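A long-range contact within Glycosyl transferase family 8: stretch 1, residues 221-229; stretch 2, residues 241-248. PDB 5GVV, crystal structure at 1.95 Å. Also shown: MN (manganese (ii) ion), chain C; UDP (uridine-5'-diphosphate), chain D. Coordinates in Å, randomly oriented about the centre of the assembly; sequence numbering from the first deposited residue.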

# COMPACT_ATOMS: atom_id res chain seq x y z
N PRO A 221 24.66 -13.83 11.14
CA PRO A 221 23.46 -13.82 10.31
C PRO A 221 22.38 -12.92 10.90
O PRO A 221 22.48 -12.54 12.07
CB PRO A 221 23.00 -15.28 10.37
CG PRO A 221 23.45 -15.74 11.73
CD PRO A 221 24.77 -15.05 11.96
N LEU A 222 21.39 -12.57 10.10
CA LEU A 222 20.28 -11.74 10.55
C LEU A 222 19.60 -12.31 11.79
O LEU A 222 19.41 -13.53 11.88
CB LEU A 222 19.24 -11.59 9.44
CG LEU A 222 19.13 -10.30 8.63
CD1 LEU A 222 20.34 -9.43 8.80
CD2 LEU A 222 18.84 -10.59 7.15
N PRO A 223 19.24 -11.44 12.75
CA PRO A 223 18.42 -11.90 13.87
C PRO A 223 17.07 -12.39 13.33
O PRO A 223 16.61 -11.88 12.30
CB PRO A 223 18.23 -10.64 14.70
CG PRO A 223 19.45 -9.79 14.38
CD PRO A 223 19.70 -10.05 12.92
N LEU A 224 16.46 -13.37 13.99
CA LEU A 224 15.22 -13.97 13.50
C LEU A 224 14.08 -12.95 13.38
O LEU A 224 13.23 -13.06 12.49
CB LEU A 224 14.80 -15.16 14.37
CG LEU A 224 15.56 -16.46 14.08
CD1 LEU A 224 15.30 -17.54 15.12
CD2 LEU A 224 15.20 -16.96 12.70
N ILE A 225 14.05 -11.97 14.28
CA ILE A 225 13.03 -10.93 14.19
C ILE A 225 13.62 -9.52 14.28
O ILE A 225 14.22 -9.16 15.29
CB ILE A 225 11.90 -11.13 15.24
CG1 ILE A 225 11.18 -12.46 14.99
CG2 ILE A 225 10.91 -9.98 15.16
CD1 ILE A 225 9.95 -12.72 15.86
N LEU A 226 13.44 -8.75 13.21
CA LEU A 226 13.93 -7.37 13.15
C LEU A 226 12.80 -6.39 13.42
O LEU A 226 11.84 -6.34 12.65
CB LEU A 226 14.51 -7.07 11.77
CG LEU A 226 15.81 -7.74 11.36
CD1 LEU A 226 16.16 -7.37 9.93
CD2 LEU A 226 16.93 -7.34 12.30
N HIS A 227 12.92 -5.60 14.47
CA HIS A 227 11.86 -4.67 14.87
C HIS A 227 12.29 -3.23 14.63
O HIS A 227 13.18 -2.71 15.31
CB HIS A 227 11.50 -4.89 16.34
CG HIS A 227 10.23 -4.22 16.77
ND1 HIS A 227 9.74 -4.29 18.05
CD2 HIS A 227 9.34 -3.47 16.07
CE1 HIS A 227 8.61 -3.62 18.13
NE2 HIS A 227 8.34 -3.10 16.94
N TYR A 228 11.66 -2.58 13.66
CA TYR A 228 12.00 -1.20 13.33
C TYR A 228 11.22 -0.20 14.19
O TYR A 228 10.39 0.56 13.67
CB TYR A 228 11.74 -0.93 11.84
CG TYR A 228 12.60 -1.77 10.92
CD1 TYR A 228 13.85 -1.34 10.52
CD2 TYR A 228 12.14 -2.99 10.45
CE1 TYR A 228 14.63 -2.10 9.67
CE2 TYR A 228 12.91 -3.77 9.62
CZ TYR A 228 14.15 -3.31 9.23
OH TYR A 228 14.92 -4.08 8.39
N ILE A 229 11.49 -0.20 15.49
CA ILE A 229 10.84 0.71 16.42
C ILE A 229 11.22 2.16 16.11
O ILE A 229 12.13 2.41 15.31
CB ILE A 229 11.23 0.41 17.89
CG1 ILE A 229 12.72 0.67 18.12
CG2 ILE A 229 10.88 -1.03 18.25
CD1 ILE A 229 13.14 0.60 19.58
N GLY A 241 18.64 4.48 10.28
CA GLY A 241 18.97 3.22 10.93
C GLY A 241 19.45 2.17 9.95
O GLY A 241 19.23 2.30 8.74
N ARG A 242 20.10 1.13 10.47
CA ARG A 242 20.64 0.06 9.63
C ARG A 242 19.57 -0.94 9.21
O ARG A 242 18.50 -1.01 9.83
CB ARG A 242 21.76 -0.68 10.37
CG ARG A 242 23.03 0.13 10.56
CD ARG A 242 23.93 -0.53 11.61
NE ARG A 242 23.25 -0.63 12.90
CZ ARG A 242 23.65 -1.42 13.90
NH1 ARG A 242 24.73 -2.17 13.75
NH2 ARG A 242 22.97 -1.45 15.04
N LEU A 243 19.87 -1.69 8.15
CA LEU A 243 19.05 -2.81 7.68
C LEU A 243 17.79 -2.37 6.94
O LEU A 243 16.83 -3.13 6.82
CB LEU A 243 18.70 -3.79 8.81
CG LEU A 243 19.90 -4.42 9.53
CD1 LEU A 243 19.45 -5.56 10.44
CD2 LEU A 243 20.94 -4.90 8.54
N ARG A 244 17.80 -1.14 6.45
CA ARG A 244 16.71 -0.60 5.64
C ARG A 244 16.42 -1.51 4.44
O ARG A 244 15.25 -1.72 4.07
CB ARG A 244 17.08 0.80 5.14
CG ARG A 244 16.12 1.38 4.12
CD ARG A 244 16.59 2.73 3.61
NE ARG A 244 15.68 3.26 2.61
CZ ARG A 244 14.71 4.13 2.86
NH1 ARG A 244 14.53 4.59 4.10
NH2 ARG A 244 13.92 4.55 1.88
N GLU A 245 17.47 -2.06 3.85
CA GLU A 245 17.35 -2.90 2.66
C GLU A 245 16.57 -4.20 2.90
O GLU A 245 15.97 -4.75 1.98
CB GLU A 245 18.73 -3.23 2.09
CG GLU A 245 19.64 -4.01 3.04
CD GLU A 245 20.35 -3.12 4.06
OE1 GLU A 245 20.13 -1.89 4.06
OE2 GLU A 245 21.14 -3.67 4.85
N VAL A 246 16.60 -4.69 4.13
CA VAL A 246 15.90 -5.93 4.46
C VAL A 246 14.39 -5.76 4.36
O VAL A 246 13.68 -6.65 3.86
CB VAL A 246 16.28 -6.45 5.85
CG1 VAL A 246 15.53 -7.75 6.17
CG2 VAL A 246 17.79 -6.66 5.96
N TRP A 247 13.88 -4.62 4.84
CA TRP A 247 12.44 -4.38 4.80
C TRP A 247 11.95 -4.32 3.37
O TRP A 247 10.91 -4.90 3.04
CB TRP A 247 12.06 -3.08 5.52
CG TRP A 247 10.55 -2.91 5.64
CD1 TRP A 247 9.75 -3.33 6.67
CD2 TRP A 247 9.67 -2.29 4.68
NE1 TRP A 247 8.43 -3.01 6.41
CE2 TRP A 247 8.36 -2.37 5.20
CE3 TRP A 247 9.86 -1.68 3.43
CZ2 TRP A 247 7.24 -1.86 4.51
CZ3 TRP A 247 8.76 -1.17 2.76
CH2 TRP A 247 7.47 -1.26 3.30
N TRP A 248 12.69 -3.62 2.52
CA TRP A 248 12.30 -3.48 1.12
C TRP A 248 12.33 -4.81 0.37
O TRP A 248 11.48 -5.06 -0.49
CB TRP A 248 13.16 -2.41 0.44
CG TRP A 248 12.70 -1.05 0.84
CD1 TRP A 248 13.26 -0.24 1.79
CD2 TRP A 248 11.55 -0.36 0.35
NE1 TRP A 248 12.53 0.92 1.90
CE2 TRP A 248 11.47 0.87 1.03
CE3 TRP A 248 10.57 -0.67 -0.60
CZ2 TRP A 248 10.46 1.80 0.78
CZ3 TRP A 248 9.56 0.26 -0.85
CH2 TRP A 248 9.52 1.48 -0.16
MN MN C . 6.71 -1.83 16.47
N1 UDP D . -0.11 0.76 14.01
C2 UDP D . -1.03 0.85 12.98
N3 UDP D . -1.13 2.01 12.23
C4 UDP D . -0.30 3.08 12.50
C5 UDP D . 0.63 2.98 13.53
C6 UDP D . 0.63 1.86 14.36
O2 UDP D . -1.76 -0.10 12.74
O4 UDP D . -0.39 4.11 11.82
C1' UDP D . -0.03 -0.49 14.79
C2' UDP D . 0.99 -1.42 14.16
O2' UDP D . 0.60 -2.77 14.32
C3' UDP D . 2.24 -1.18 14.97
C4' UDP D . 1.67 -0.87 16.35
O4' UDP D . 0.43 -0.23 16.11
O3' UDP D . 3.07 -2.33 14.97
C5' UDP D . 2.60 0.02 17.18
O5' UDP D . 3.23 0.94 16.32
PA UDP D . 4.84 0.95 16.27
O1A UDP D . 5.26 -0.39 15.83
O2A UDP D . 5.32 2.01 15.34
O3A UDP D . 5.32 1.26 17.78
PB UDP D . 6.79 0.89 18.33
O1B UDP D . 6.82 0.98 19.81
O2B UDP D . 7.75 1.88 17.78
O3B UDP D . 7.17 -0.47 17.90

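The apolar centre of the contact is built from Leu226, on the short strand 225-227, and from Leu243, in the loop of the second stretch, and Val246, in the helix. Leu226 points its CA-to-CB bond toward the second stretch in an m,t rotamer. Leu226 CD1 touches both partners, 3.8 Å from Leu243 CD1 and 3.8 Å from Val246 CG1, and Leu226 CD2 comes closer to Leu243 CD1, at 3.6 Å. Leu226 CD1 thus spans two side chains three residues apart, while the buried Val246 points toward the first stretch and brings its CB to 3.7 Å from Tyr228 OH. Leu222, in the loop before the strand, extends this patch at its more exposed margin; its CD1 is 4.3 Å from CD1 of Leu243 and its CD2 4.2 Å from CG2 of Val246, looser contacts than those of Leu226.

Beyond Leu226, the buried Tyr228 adds the largest covered area of any residue here, 86 of the 314 Å² summed over both stretches. Its ring meets Trp247 in an offset edge-to-face pair, the indole edge toward the phenol face, with planes at 89° and centroids 5.9 Å apart for the tyrosine ring and the five-membered ring. The polar edge is the phenol hydroxyl: Tyr228 OH donates a hydrogen bond of 2.6 Å to Leu243 O. That carbonyl also accepts from the backbone, with Val246 N 3.1 Å from Leu243 O, so one carbonyl serves both the turn to Val246 and the tyrosine. A tyrosine suits this place because its ring packs among apolar neighbours while its hydroxyl, among apolar side chains, finds a backbone acceptor.

His227, between Leu226 and Tyr228, stays out of reach of the second stretch; its NE2 binds manganese MN at 2.1 Å, beside the UDP diphosphate.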